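Local structure of 16S rRNA (guanine(1405)-N(7))-methyltransferase (Klebsiella pneumoniae, 6PI9) at residues K67-L72 / V147-E152; A85-S88 / S92-E95. The protein probably methylates N7 of guanine 1405 in 16S rRNA with S-adenosyl-L-methionine as methyl donor, thereby conferring resistance to various aminoglycosides. All coordinates share one frame; numbering follows the deposited sequence.

Contact 1: residues K67-L72 / V147-E152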
loop_
_atom_site.group_PDB
_atom_site.type_symbol
_atom_site.label_atom_id
_atom_site.label_comp_id
_atom_site.label_asym_id
_atom_site.label_seq_id
_atom_site.Cartn_x
_atom_site.Cartn_y
_atom_site.Cartn_z
ATOM N N LYS A 67 -0.943 0.113 20.359
ATOM C CA LYS A 67 -2.140 -0.712 20.476
ATOM C C LYS A 67 -1.785 -2.189 20.402
ATOM O O LYS A 67 -2.253 -2.987 21.223
ATOM C CB LYS A 67 -3.155 -0.336 19.391
ATOM C CG LYS A 67 -4.356 0.471 19.919
ATOM C CD LYS A 67 -4.827 1.551 18.942
ATOM C CE LYS A 67 -6.138 2.151 19.417
ATOM N NZ LYS A 67 -5.948 2.986 20.640
ATOM N N ALA A 68 -0.938 -2.570 19.433
ATOM C CA ALA A 68 -0.476 -3.951 19.357
ATOM C C ALA A 68 0.259 -4.354 20.625
ATOM O O ALA A 68 0.123 -5.489 21.095
ATOM C CB ALA A 68 0.423 -4.145 18.133
ATOM N N ARG A 69 1.038 -3.431 21.198
ATOM C CA ARG A 69 1.766 -3.715 22.433
ATOM C C ARG A 69 0.814 -4.135 23.542
ATOM O O ARG A 69 1.024 -5.159 24.201
ATOM C CB ARG A 69 2.575 -2.486 22.857
ATOM C CG ARG A 69 3.949 -2.791 23.448
ATOM C CD ARG A 69 4.749 -1.519 23.627
ATOM N NE ARG A 69 6.145 -1.781 23.958
ATOM C CZ ARG A 69 6.587 -2.037 25.189
ATOM N NH1 ARG A 69 5.740 -2.084 26.212
ATOM N NH2 ARG A 69 7.882 -2.248 25.403
ATOM N N ALA A 70 -0.263 -3.369 23.736
ATOM C CA ALA A 70 -1.187 -3.625 24.837
ATOM C C ALA A 70 -2.021 -4.876 24.602
ATOM O O ALA A 70 -2.380 -5.571 25.561
ATOM C CB ALA A 70 -2.091 -2.412 25.042
ATOM N N LEU A 71 -2.338 -5.180 23.339
ATOM C CA LEU A 71 -3.090 -6.392 23.022
ATOM C C LEU A 71 -2.271 -7.650 23.305
ATOM O O LEU A 71 -2.773 -8.606 23.910
ATOM C CB LEU A 71 -3.530 -6.361 21.560
ATOM C CG LEU A 71 -4.708 -5.443 21.268
ATOM C CD1 LEU A 71 -4.995 -5.447 19.778
ATOM C CD2 LEU A 71 -5.910 -5.895 22.085
ATOM N N LEU A 72 -1.010 -7.673 22.861
ATOM C CA LEU A 72 -0.171 -8.848 23.077
ATOM C C LEU A 72 0.077 -9.095 24.561
ATOM O O LEU A 72 0.325 -10.238 24.968
ATOM C CB LEU A 72 1.154 -8.692 22.330
ATOM C CG LEU A 72 1.034 -8.769 20.799
ATOM C CD1 LEU A 72 2.250 -8.181 20.134
ATOM C CD2 LEU A 72 0.819 -10.213 20.342
ATOM N N VAL A 147 10.573 -5.302 15.344
ATOM C CA VAL A 147 11.620 -6.035 16.045
ATOM C C VAL A 147 11.331 -6.041 17.532
ATOM O O VAL A 147 11.426 -7.076 18.204
ATOM C CB VAL A 147 12.995 -5.413 15.731
ATOM C CG1 VAL A 147 14.060 -5.991 16.661
ATOM C CG2 VAL A 147 13.350 -5.674 14.315
ATOM N N ARG A 148 10.983 -4.880 18.088
ATOM C CA ARG A 148 10.817 -4.800 19.538
ATOM C C ARG A 148 9.657 -5.659 20.011
ATOM O O ARG A 148 9.751 -6.334 21.042
ATOM C CB ARG A 148 10.578 -3.355 19.962
ATOM C CG ARG A 148 11.848 -2.574 20.169
ATOM C CD ARG A 148 11.654 -1.099 19.869
ATOM N NE ARG A 148 12.942 -0.453 19.678
ATOM C CZ ARG A 148 13.122 0.650 18.964
ATOM N NH1 ARG A 148 12.078 1.211 18.340
ATOM N NH2 ARG A 148 14.345 1.185 18.860
ATOM N N LEU A 149 8.530 -5.601 19.287
ATOM C CA LEU A 149 7.346 -6.367 19.668
ATOM C C LEU A 149 7.616 -7.860 19.616
ATOM O O LEU A 149 7.179 -8.617 20.495
ATOM C CB LEU A 149 6.182 -6.022 18.744
ATOM C CG LEU A 149 5.513 -4.669 18.992
ATOM C CD1 LEU A 149 4.392 -4.442 17.974
ATOM C CD2 LEU A 149 5.007 -4.584 20.410
ATOM N N VAL A 150 8.336 -8.295 18.585
ATOM C CA VAL A 150 8.669 -9.705 18.454
ATOM C C VAL A 150 9.493 -10.181 19.640
ATOM O O VAL A 150 9.178 -11.198 20.252
ATOM C CB VAL A 150 9.391 -9.943 17.130
ATOM C CG1 VAL A 150 9.995 -11.331 17.133
ATOM C CG2 VAL A 150 8.369 -9.772 16.005
ATOM N N ASN A 151 10.563 -9.457 19.976
ATOM C CA ASN A 151 11.427 -9.878 21.082
ATOM C C ASN A 151 10.677 -9.892 22.409
ATOM O O ASN A 151 10.856 -10.807 23.229
ATOM C CB ASN A 151 12.651 -8.954 21.179
ATOM C CG ASN A 151 13.674 -9.257 20.121
ATOM O OD1 ASN A 151 13.878 -10.421 19.814
ATOM N ND2 ASN A 151 14.317 -8.223 19.549
ATOM N N GLU A 152 9.866 -8.867 22.663
ATOM C CA GLU A 152 9.109 -8.809 23.910
ATOM C C GLU A 152 8.120 -9.964 24.013
ATOM O O GLU A 152 8.004 -10.616 25.058
ATOM C CB GLU A 152 8.371 -7.478 23.996
ATOM C CG GLU A 152 9.298 -6.295 24.159
ATOM C CD GLU A 152 8.547 -5.000 24.398
ATOM O OE1 GLU A 152 7.535 -5.032 25.156
ATOM O OE2 GLU A 152 8.976 -3.957 23.842
#
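The guanidinium of R69 and the carboxylate of E152 meet with their planes 67° apart, E152 OE1 lying over one face of the guanidinium, 3.1 Å from R69 CZ. At the NH2 corner the two groups are closest: R69 NH2 stands 2.6 Å from E152 OE2 and 2.8 Å from E152 OE1. This is a salt bridge, but the N-H points poorly at OE2 (115°), so the hydrogen bond within it is weak and charge attraction probably does most of the work. The pair joins two nearly parallel helices, 63-75 and 144-157, whose short segments run 7° apart with axes 10.9 Å from each other. Helix 144-157 is the crossover of a beta-alpha-beta unit in the Rossmann-like methyltransferase fold, linking parallel strands 137-141 and 162-165; V147 and V150 rest on A163 of the second strand.

The arrangement illustrates how a wide helix pair can combine a charged outer edge with an apolar inner one. R69 reaches across with its chain extended from CG to NE, and E152 comes to meet it at about a right angle from one turn beyond L149. Beneath them L149 wedges between the helices. With CG anti to the carbonyl carbon, its branch reaches the partner helix: CD1 meets A68 CB at 4.0 Å, CD2 the aliphatic root of R69. On the inner side, L89 packs against A68 and L124 against L149. The same arginine therefore serves both layers, its far end paired with the carboxylate while its CG sits 3.7 Å from L149 CD2.

Contact 2: residues A85-S88 / S92-E95. With SAH (S-adenosyl-L-homocysteine), chain B.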
loop_
_atom_site.group_PDB
_atom_site.type_symbol
_atom_site.label_atom_id
_atom_site.label_comp_id
_atom_site.label_asym_id
_atom_site.label_seq_id
_atom_site.Cartn_x
_atom_site.Cartn_y
_atom_site.Cartn_z
ATOM N N ALA A 85 -6.270 -10.113 17.467
ATOM C CA ALA A 85 -6.495 -8.675 17.392
ATOM C C ALA A 85 -5.191 -7.906 17.193
ATOM O O ALA A 85 -5.176 -6.867 16.522
ATOM C CB ALA A 85 -7.216 -8.197 18.653
ATOM N N ALA A 86 -4.089 -8.384 17.777
ATOM C CA ALA A 86 -2.817 -7.691 17.604
ATOM C C ALA A 86 -2.257 -7.932 16.210
ATOM O O ALA A 86 -1.880 -6.986 15.502
ATOM C CB ALA A 86 -1.826 -8.152 18.666
ATOM N N LEU A 87 -2.188 -9.203 15.806
ATOM C CA LEU A 87 -1.621 -9.547 14.513
ATOM C C LEU A 87 -2.401 -8.907 13.373
ATOM O O LEU A 87 -1.843 -8.713 12.283
ATOM C CB LEU A 87 -1.578 -11.071 14.379
ATOM C CG LEU A 87 -0.520 -11.745 15.250
ATOM C CD1 LEU A 87 -0.730 -13.272 15.334
ATOM C CD2 LEU A 87 0.880 -11.397 14.728
ATOM N N SER A 88 -3.669 -8.545 13.618
ATOM C CA SER A 88 -4.495 -7.813 12.662
ATOM C C SER A 88 -4.017 -6.379 12.438
ATOM O O SER A 88 -4.553 -5.709 11.550
ATOM C CB SER A 88 -5.965 -7.786 13.119
ATOM O OG SER A 88 -6.100 -7.319 14.453
ATOM N N SER A 92 0.428 -7.014 6.537
ATOM C CA SER A 92 0.799 -8.318 5.969
ATOM C C SER A 92 0.298 -9.494 6.813
ATOM O O SER A 92 -0.062 -10.553 6.261
ATOM C CB SER A 92 2.323 -8.398 5.801
ATOM O OG SER A 92 2.811 -7.307 5.024
ATOM N N THR A 93 0.264 -9.353 8.151
ATOM C CA THR A 93 -0.246 -10.470 8.949
ATOM C C THR A 93 -1.770 -10.537 8.911
ATOM O O THR A 93 -2.347 -11.633 8.815
ATOM C CB THR A 93 0.245 -10.400 10.399
ATOM O OG1 THR A 93 0.293 -9.035 10.831
ATOM C CG2 THR A 93 1.631 -11.077 10.527
ATOM N N ARG A 94 -2.440 -9.386 8.941
ATOM C CA ARG A 94 -3.893 -9.431 8.846
ATOM C C ARG A 94 -4.329 -10.083 7.538
ATOM O O ARG A 94 -5.275 -10.879 7.524
ATOM C CB ARG A 94 -4.480 -8.037 8.969
ATOM C CG ARG A 94 -6.002 -8.068 8.987
ATOM C CD ARG A 94 -6.567 -6.676 8.857
ATOM N NE ARG A 94 -5.916 -5.957 7.772
ATOM C CZ ARG A 94 -5.291 -4.797 7.918
ATOM N NH1 ARG A 94 -5.263 -4.213 9.103
ATOM N NH2 ARG A 94 -4.710 -4.216 6.876
ATOM N N GLU A 95 -3.609 -9.800 6.439
ATOM C CA GLU A 95 -3.873 -10.492 5.181
ATOM C C GLU A 95 -3.861 -12.005 5.353
ATOM O O GLU A 95 -4.696 -12.707 4.763
ATOM C CB GLU A 95 -2.849 -10.056 4.121
ATOM C CG GLU A 95 -3.092 -8.641 3.640
ATOM C CD GLU A 95 -1.975 -8.013 2.798
ATOM O OE1 GLU A 95 -0.869 -8.606 2.628
ATOM O OE2 GLU A 95 -2.208 -6.872 2.321
HETATM N N SAH B . 7.208 -10.867 5.647
HETATM C CA SAH B . 6.191 -10.194 6.485
HETATM C CB SAH B . 6.128 -8.711 6.165
HETATM C CG SAH B . 5.924 -8.311 4.675
HETATM S SD SAH B . 5.581 -6.497 4.519
HETATM C C SAH B . 4.802 -10.828 6.277
HETATM O O SAH B . 4.605 -11.413 5.192
HETATM O OXT SAH B . 3.896 -10.726 7.127
HETATM C "C5'" SAH B . 7.239 -5.965 3.909
HETATM C "C4'" SAH B . 8.292 -5.799 5.044
HETATM O "O4'" SAH B . 9.599 -5.591 4.464
HETATM C "C3'" SAH B . 8.073 -4.659 6.080
HETATM O "O3'" SAH B . 8.049 -5.192 7.420
HETATM C "C2'" SAH B . 9.279 -3.735 5.917
HETATM O "O2'" SAH B . 9.685 -3.244 7.196
HETATM C "C1'" SAH B . 10.313 -4.727 5.366
HETATM N N9 SAH B . 11.340 -4.124 4.537
HETATM C C8 SAH B . 11.155 -3.314 3.447
HETATM N N7 SAH B . 12.381 -3.078 2.890
HETATM C C5 SAH B . 13.325 -3.690 3.674
HETATM C C6 SAH B . 14.699 -3.752 3.639
HETATM N N6 SAH B . 15.418 -3.091 2.756
HETATM N N1 SAH B . 15.341 -4.556 4.566
HETATM C C2 SAH B . 14.656 -5.190 5.547
HETATM N N3 SAH B . 13.289 -5.132 5.615
HETATM C C4 SAH B . 12.668 -4.377 4.666
#
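T93 brings its hydroxyl up to the backbone of L87, with OG1 2.6 Å from L87 O. The threonine takes a chi1 of 37°, which tucks OG1 between its own backbone N and carbonyl carbon. From there H90 O also lies within reach of the same hydroxyl. The methyl branch goes another way: T93 CG2 comes to 4.3 Å from L87 CD2, a loose apolar touch, while lying 4.1 Å from OXT of S-adenosyl-L-homocysteine.

R94, next in the helix, leans on S88. Its CG is anti to the backbone N (chi1 -175°), which carries the aliphatic chain past the serine, CG lying 4.1 Å from S88 CB. A bend at chi3 (48°) then folds the guanidinium back, and NH1 gives a weak hydrogen bond to S88 O at 3.0 Å. NE of the same group is bonded to T50 OG1 of the second subunit, giving the arginine a role at the dimer interface as well. The hydroxyl of S88 turns back to A84 O, in helix 83-87.

S92 lines the S-adenosyl-L-homocysteine pocket, and 92-95 belong to the segment H90-R96, which probably binds S-adenosyl-L-methionine. Two successive carbonyls, L87 O and S88 O, are thus met by side chains of the following helix, a hydroxyl and, more weakly, a guanidinium.

After three earlier helices the chain enters helix 63-75, the earlier half of contact 1, and then helix 83-87, which packs back on it: L71 CD1 lies 3.6 Å from A85 O, and L72 CG is equally close to A86 CB. Contact 2 closes a tight turn almost at once, joining residues 85-88 to 92-95 across three residues. The chain then passes through helix 100-111 and the first two strands of the central sheet before helix 144-157 completes contact 1. Contact 2 is thus nested within the much longer loop of contact 1. Contact 1 ties helix 63-75 to crossover helix 144-157, while contact 2 joins helix 83-87 to helix 91-96 beside the S-adenosyl-L-homocysteine pocket.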